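Local coordinates for avidin-related protein 4/5 (Gallus gallus, PDB 1Y55) that binds biotin, probably with the very high affinity known from avidin, in a pocket of each subunit of a tetramer of eight-stranded beta barrels, at residues Ser16-Arg21 with Gly31-Ala36; Met94-Ser99 with Thr111-Asn116. The protein carries 1 engineered substitution. All blocks are in the same frame, centred on the assembly; numbering follows the deposited sequence. Where two conformers were deposited one is given.

Contact 1. Residues Ser16-Arg21 with Gly31-Ala36; sequences SIMTIR and GTYLTA. With BTN (biotin), chain C.
The ureido oxygen of biotin is gripped at one end of a beta hairpin, strands 17-20 and 28-34 of the avidin barrel. The pairing is antiparallel: I17 with L34 and T19 with T32 are hydrogen-bonded pairs, and L34 N reaches I17 O at 2.8 Å, nearly along the C=O axis. M18 and Y33 face the barrel interior from a non-hydrogen-bonded pair, M18 CB lying 3.6 Å from Y33 CD2 and M18 SD set obliquely to the Y33 ring in a Met-aromatic contact. Y33 has CG anti to the backbone N (chi1 -159°), and its hydroxyl donates to biotin O3 at 2.7 Å, with O3 near the ring plane at the edge. S16, its OG beside its own backbone N (chi1 -59°), donates to the same O3 at 2.7 Å. That OG also accepts A36 N at 2.9 Å along a nearly straight line (167°), so two hydrogen bonds hold it in place. T35 OG1 accepts the N-H of biotin N2 at 2.9 Å and is also hydrogen-bonded to V37 O. On the other face, a water bridges T19 OG1 and T32 OG1, which lie side by side; K9 also binds T19 OG1. Two hydroxyl donors here, joined, as in avidin, by N12 ND2, converge on one carbonyl oxygen, an arrangement likely to draw negative charge onto O3 and polarise the ureido group.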
loop_
_atom_site.group_PDB
_atom_site.type_symbol
_atom_site.label_atom_id
_atom_site.label_comp_id
_atom_site.label_asym_id
_atom_site.label_seq_id
_atom_site.Cartn_x
_atom_site.Cartn_y
_atom_site.Cartn_z
ATOM N N SER A 16 13.413 -9.657 12.678
ATOM C CA SER A 16 12.298 -10.207 13.432
ATOM C C SER A 16 12.241 -11.711 13.280
ATOM O O SER A 16 12.685 -12.247 12.271
ATOM C CB SER A 16 11.000 -9.593 12.942
ATOM O OG SER A 16 11.034 -8.194 13.100
ATOM N N ILE A 17 11.667 -12.379 14.274
ATOM C CA ILE A 17 11.515 -13.830 14.275
ATOM C C ILE A 17 10.050 -14.180 14.409
ATOM O O ILE A 17 9.350 -13.599 15.216
ATOM C CB ILE A 17 12.291 -14.486 15.428
ATOM C CG1 ILE A 17 13.768 -14.163 15.311
ATOM C CG2 ILE A 17 12.046 -15.995 15.467
ATOM C CD1 ILE A 17 14.564 -14.662 16.489
ATOM N N MET A 18 9.570 -15.149 13.636
ATOM C CA MET A 18 8.255 -15.690 13.924
ATOM C C MET A 18 8.320 -17.201 13.923
ATOM O O MET A 18 9.122 -17.827 13.233
ATOM C CB MET A 18 7.179 -15.187 12.999
ATOM C CG MET A 18 7.392 -15.575 11.620
ATOM S SD MET A 18 5.890 -15.086 10.583
ATOM C CE MET A 18 6.397 -15.790 9.055
ATOM N N THR A 19 7.430 -17.774 14.713
ATOM C CA THR A 19 7.320 -19.200 14.886
ATOM C C THR A 19 5.885 -19.583 14.596
ATOM O O THR A 19 4.966 -19.085 15.223
ATOM C CB THR A 19 7.676 -19.585 16.311
ATOM O OG1 THR A 19 8.973 -19.056 16.642
ATOM C CG2 THR A 19 7.801 -21.105 16.445
ATOM N N ILE A 20 5.702 -20.471 13.636
ATOM C CA ILE A 20 4.384 -20.887 13.209
ATOM C C ILE A 20 4.207 -22.357 13.561
ATOM O O ILE A 20 5.104 -23.186 13.326
ATOM C CB ILE A 20 4.214 -20.628 11.710
ATOM C CG1 ILE A 20 4.239 -19.111 11.479
ATOM C CG2 ILE A 20 2.904 -21.258 11.176
ATOM C CD1 ILE A 20 4.165 -18.633 10.056
ATOM N N ARG A 21 3.038 -22.680 14.104
ATOM C CA ARG A 21 2.730 -24.021 14.561
ATOM C C ARG A 21 2.105 -24.821 13.404
ATOM O O ARG A 21 2.242 -24.446 12.240
ATOM C CB ARG A 21 1.822 -23.941 15.798
ATOM C CG ARG A 21 2.427 -23.157 16.973
ATOM C CD ARG A 21 1.609 -23.245 18.253
ATOM N NE ARG A 21 2.150 -22.442 19.356
ATOM C CZ ARG A 21 1.893 -21.154 19.571
ATOM N NH1 ARG A 21 1.105 -20.475 18.754
ATOM N NH2 ARG A 21 2.431 -20.537 20.617
ATOM N N GLY A 31 0.713 -18.864 15.761
ATOM C CA GLY A 31 2.115 -18.732 16.028
ATOM C C GLY A 31 2.399 -17.525 16.885
ATOM O O GLY A 31 1.512 -16.914 17.476
ATOM N N THR A 32 3.677 -17.187 16.948
ATOM C CA THR A 32 4.141 -16.010 17.676
ATOM C C THR A 32 5.101 -15.216 16.802
ATOM O O THR A 32 5.726 -15.743 15.883
ATOM C CB THR A 32 4.829 -16.375 18.989
ATOM O OG1 THR A 32 6.002 -17.144 18.691
ATOM C CG2 THR A 32 3.937 -17.217 19.898
ATOM N N TYR A 33 5.199 -13.936 17.125
ATOM C CA TYR A 33 5.990 -12.992 16.359
ATOM C C TYR A 33 6.773 -12.131 17.346
ATOM O O TYR A 33 6.164 -11.513 18.220
ATOM C CB TYR A 33 5.078 -12.118 15.488
ATOM C CG TYR A 33 5.762 -11.477 14.307
ATOM C CD1 TYR A 33 6.588 -10.367 14.460
ATOM C CD2 TYR A 33 5.583 -11.973 13.025
ATOM C CE1 TYR A 33 7.217 -9.774 13.365
ATOM C CE2 TYR A 33 6.203 -11.386 11.938
ATOM C CZ TYR A 33 7.023 -10.295 12.108
ATOM O OH TYR A 33 7.623 -9.762 10.993
ATOM N N LEU A 34 8.098 -12.099 17.195
ATOM C CA LEU A 34 8.972 -11.242 17.994
ATOM C C LEU A 34 9.567 -10.210 17.033
ATOM O O LEU A 34 10.477 -10.508 16.260
ATOM C CB LEU A 34 10.065 -12.051 18.694
ATOM C CG LEU A 34 10.914 -11.247 19.667
ATOM C CD1 LEU A 34 10.087 -10.656 20.794
ATOM C CD2 LEU A 34 12.025 -12.113 20.228
ATOM N N THR A 35 8.988 -9.016 17.030
ATOM C CA THR A 35 9.484 -7.978 16.151
ATOM C C THR A 35 10.804 -7.411 16.660
ATOM O O THR A 35 10.989 -7.229 17.863
ATOM C CB THR A 35 8.455 -6.868 15.931
ATOM O OG1 THR A 35 9.012 -5.926 14.997
ATOM C CG2 THR A 35 8.064 -6.131 17.221
ATOM N N ALA A 36 11.721 -7.133 15.731
ATOM C CA ALA A 36 12.980 -6.496 16.087
ATOM C C ALA A 36 12.821 -4.994 16.308
ATOM O O ALA A 36 13.665 -4.378 16.974
ATOM C CB ALA A 36 14.011 -6.741 15.008
HETATM C C11 BTN C . 4.143 -1.460 17.168
HETATM O O11 BTN C . 5.184 -0.698 16.717
HETATM O O12 BTN C . 3.248 -0.974 17.969
HETATM C C10 BTN C . 3.992 -2.862 16.772
HETATM C C9 BTN C . 5.195 -3.474 16.096
HETATM C C8 BTN C . 5.183 -3.254 14.586
HETATM C C7 BTN C . 6.404 -3.902 13.921
HETATM C C2 BTN C . 6.347 -3.870 12.368
HETATM S S1 BTN C . 5.138 -4.935 11.636
HETATM C C6 BTN C . 5.850 -4.561 10.023
HETATM C C5 BTN C . 7.362 -4.583 10.233
HETATM N N1 BTN C . 7.939 -5.909 10.104
HETATM C C3 BTN C . 8.450 -6.314 11.254
HETATM O O3 BTN C . 9.031 -7.491 11.413
HETATM N N2 BTN C . 8.313 -5.411 12.204
HETATM C C4 BTN C . 7.680 -4.207 11.690
HETATM O O HOH W 1 8.548 -16.449 17.481
HETATM O O HOH W 2 -0.026 -17.964 19.575
#

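Contact 2. Residues Met94-Ser99 with Thr111-Asn116; sequences MWLLRS and TRVGYN. With BTN (biotin), chain C.
W95 carries CG in the crowded position between its backbone N and carbonyl carbon (chi1 53°), and with chi2 at -102° the indole is laid flat over the neighbouring strand at G114. N116, with CG beside its backbone N (chi1 -83°), brings OD1 to biotin N1 at 2.8 Å in a nearly straight bond. The indole is sandwiched: G114 CA sits 3.7 Å from the centroid of the six-membered ring as a CH-pi contact, and biotin C6 lies over the opposite face, 3.2 Å from W95 CE2. A side chain on G114 would clash with W95 CZ2. W95 NE1 makes a weak, bent bond to Y115 O at 3.1 Å, which may help fix the ring's rotation. Replacing W95 by an alanine would probably loosen the pocket, since both the flat surface under biotin C6 and the covering over G114 would be lost. The backbone is paired through W95 with G114 and L97 with R112, L97 N meeting R112 O at 2.8 Å. Beside biotin's tail, L97 CD2 rests on one face of the R112 guanidinium, 3.5 Å from NH2, while R112 NH1 forms a salt bridge with D39. One water binds L97 O, S99 OG and R112 NE, tying the side chain back to the strand. The other face, with L96 CD2 against V113 CG2 (3.9 Å), turns to neighbouring subunits: V113 packs on T111 of the third subunit, and Y115 stacks on Y115 of the fourth. Strands 89-98 and 111-120 thus line one wall of the avidin barrel, with biotin against W95 on the inside and the M94, L96 and V113 side packed on other subunits.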
loop_
_atom_site.group_PDB
_atom_site.type_symbol
_atom_site.label_atom_id
_atom_site.label_comp_id
_atom_site.label_asym_id
_atom_site.label_seq_id
_atom_site.Cartn_x
_atom_site.Cartn_y
_atom_site.Cartn_z
ATOM N N MET A 94 4.165 -8.573 2.019
ATOM C CA MET A 94 3.911 -7.189 2.238
ATOM C C MET A 94 2.920 -7.063 3.365
ATOM O O MET A 94 2.120 -7.971 3.623
ATOM C CB MET A 94 3.431 -6.565 0.941
ATOM C CG MET A 94 4.565 -6.602 -0.082
ATOM S SD MET A 94 4.313 -5.783 -1.520
ATOM C CE MET A 94 4.482 -3.946 -0.595
ATOM N N TRP A 95 2.973 -5.919 4.032
ATOM C CA TRP A 95 2.238 -5.740 5.267
ATOM C C TRP A 95 1.582 -4.378 5.330
ATOM O O TRP A 95 2.025 -3.405 4.709
ATOM C CB TRP A 95 3.129 -5.986 6.505
ATOM C CG TRP A 95 4.404 -5.208 6.571
ATOM C CD1 TRP A 95 5.656 -5.680 6.291
ATOM C CD2 TRP A 95 4.581 -3.842 6.990
ATOM N NE1 TRP A 95 6.591 -4.698 6.500
ATOM C CE2 TRP A 95 5.957 -3.563 6.935
ATOM C CE3 TRP A 95 3.713 -2.842 7.449
ATOM C CZ2 TRP A 95 6.485 -2.313 7.300
ATOM C CZ3 TRP A 95 4.240 -1.595 7.801
ATOM C CH2 TRP A 95 5.610 -1.346 7.716
ATOM N N LEU A 96 0.517 -4.335 6.142
ATOM C CA LEU A 96 -0.142 -3.094 6.564
ATOM C C LEU A 96 -0.140 -3.080 8.093
ATOM O O LEU A 96 -0.580 -4.042 8.723
ATOM C CB LEU A 96 -1.583 -3.010 6.075
ATOM C CG LEU A 96 -1.771 -2.969 4.563
ATOM C CD1 LEU A 96 -3.250 -3.084 4.230
ATOM C CD2 LEU A 96 -1.177 -1.721 3.932
ATOM N N LEU A 97 0.349 -1.982 8.666
ATOM C CA LEU A 97 0.424 -1.758 10.106
ATOM C C LEU A 97 -0.601 -0.673 10.440
ATOM O O LEU A 97 -0.450 0.484 10.025
ATOM C CB LEU A 97 1.837 -1.339 10.497
ATOM C CG LEU A 97 2.074 -0.743 11.883
ATOM C CD1 LEU A 97 1.574 -1.589 13.027
ATOM C CD2 LEU A 97 3.559 -0.493 12.065
ATOM N N ARG A 98 -1.651 -1.076 11.149
ATOM C CA ARG A 98 -2.734 -0.185 11.545
ATOM C C ARG A 98 -2.508 0.309 12.970
ATOM O O ARG A 98 -2.436 -0.489 13.912
ATOM C CB ARG A 98 -4.059 -0.937 11.483
ATOM C CG ARG A 98 -5.239 -0.124 12.014
ATOM C CD ARG A 98 -5.595 1.040 11.147
ATOM N NE ARG A 98 -6.441 2.010 11.837
ATOM C CZ ARG A 98 -7.303 2.820 11.223
ATOM N NH1 ARG A 98 -7.597 2.675 9.941
ATOM N NH2 ARG A 98 -7.904 3.766 11.918
ATOM N N SER A 99 -2.402 1.625 13.112
ATOM C CA SER A 99 -2.387 2.264 14.412
ATOM C C SER A 99 -3.804 2.623 14.853
ATOM O O SER A 99 -4.708 2.843 14.053
ATOM C CB SER A 99 -1.568 3.558 14.349
ATOM O OG SER A 99 -0.214 3.330 14.018
ATOM N N THR A 111 -2.424 4.080 8.679
ATOM C CA THR A 111 -1.960 2.841 8.048
ATOM C C THR A 111 -0.604 3.007 7.375
ATOM O O THR A 111 -0.454 3.778 6.428
ATOM C CB THR A 111 -2.987 2.330 7.030
ATOM O OG1 THR A 111 -4.265 2.204 7.668
ATOM C CG2 THR A 111 -2.611 0.947 6.543
ATOM N N ARG A 112 0.380 2.255 7.867
ATOM C CA ARG A 112 1.706 2.168 7.262
ATOM C C ARG A 112 1.793 0.885 6.416
ATOM O O ARG A 112 1.075 -0.094 6.673
ATOM C CB ARG A 112 2.798 2.195 8.334
ATOM C CG ARG A 112 3.040 3.612 8.851
ATOM C CD ARG A 112 3.899 3.725 10.082
ATOM N NE ARG A 112 3.224 3.176 11.249
ATOM C CZ ARG A 112 3.737 3.168 12.477
ATOM N NH1 ARG A 112 4.951 3.652 12.719
ATOM N NH2 ARG A 112 3.037 2.634 13.468
ATOM N N VAL A 113 2.654 0.920 5.413
ATOM C CA VAL A 113 2.834 -0.182 4.491
ATOM C C VAL A 113 4.322 -0.495 4.355
ATOM O O VAL A 113 5.168 0.390 4.425
ATOM C CB VAL A 113 2.182 0.136 3.106
ATOM C CG1 VAL A 113 2.803 1.359 2.439
ATOM C CG2 VAL A 113 2.200 -1.062 2.168
ATOM N N GLY A 114 4.633 -1.751 4.096
ATOM C CA GLY A 114 6.000 -2.157 3.830
ATOM C C GLY A 114 6.098 -3.584 3.333
ATOM O O GLY A 114 5.093 -4.212 2.988
ATOM N N TYR A 115 7.333 -4.070 3.299
ATOM C CA TYR A 115 7.647 -5.409 2.813
ATOM C C TYR A 115 8.413 -6.176 3.861
ATOM O O TYR A 115 8.997 -5.606 4.772
ATOM C CB TYR A 115 8.467 -5.372 1.516
ATOM C CG TYR A 115 9.909 -4.965 1.636
ATOM C CD1 TYR A 115 10.916 -5.922 1.753
ATOM C CD2 TYR A 115 10.289 -3.633 1.589
ATOM C CE1 TYR A 115 12.248 -5.561 1.808
ATOM C CE2 TYR A 115 11.619 -3.267 1.635
ATOM C CZ TYR A 115 12.590 -4.230 1.729
ATOM O OH TYR A 115 13.904 -3.833 1.766
ATOM N N ASN A 116 8.487 -7.489 3.713
ATOM C CA ASN A 116 9.447 -8.281 4.454
ATOM C C ASN A 116 9.714 -9.576 3.714
ATOM O O ASN A 116 8.789 -10.259 3.281
ATOM C CB ASN A 116 8.964 -8.653 5.870
ATOM C CG ASN A 116 9.191 -7.575 6.919
ATOM O OD1 ASN A 116 8.250 -7.187 7.615
ATOM N ND2 ASN A 116 10.440 -7.158 7.098
HETATM C C11 BTN C . 4.143 -1.460 17.168
HETATM O O11 BTN C . 5.184 -0.698 16.717
HETATM O O12 BTN C . 3.248 -0.974 17.969
HETATM C C10 BTN C . 3.992 -2.862 16.772
HETATM C C9 BTN C . 5.195 -3.474 16.096
HETATM C C8 BTN C . 5.183 -3.254 14.586
HETATM C C7 BTN C . 6.404 -3.902 13.921
HETATM C C2 BTN C . 6.347 -3.870 12.368
HETATM S S1 BTN C . 5.138 -4.935 11.636
HETATM C C6 BTN C . 5.850 -4.561 10.023
HETATM C C5 BTN C . 7.362 -4.583 10.233
HETATM N N1 BTN C . 7.939 -5.909 10.104
HETATM C C3 BTN C . 8.450 -6.314 11.254
HETATM O O3 BTN C . 9.031 -7.491 11.413
HETATM N N2 BTN C . 8.313 -5.411 12.204
HETATM C C4 BTN C . 7.680 -4.207 11.690
HETATM O O HOH W 3 0.430 2.693 11.506
HETATM O O HOH W 4 -6.652 0.793 7.850
#

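Overall arrangement
Contacts 1 and 2 lie on opposite sides of the chain's centre, their centres about 16 Å apart, and hold the same biotin between them. Both belong to one closed antiparallel sheet, in which strand 8-12 lies between strands 17-20 and 111-120. Contact 1 is partly buried; its outward face carries I17, L34 and the water-bridged T19 and T32, and no other protein chain of the assembly touches it. Contact 2 is buried, with three neighbouring subunits against it. The chemistry divides accordingly: residues 16-21 and 31-36 supply hydroxyls to the ureido group, whereas 94-99 and 111-116 contribute an aromatic wall and one amide oxygen.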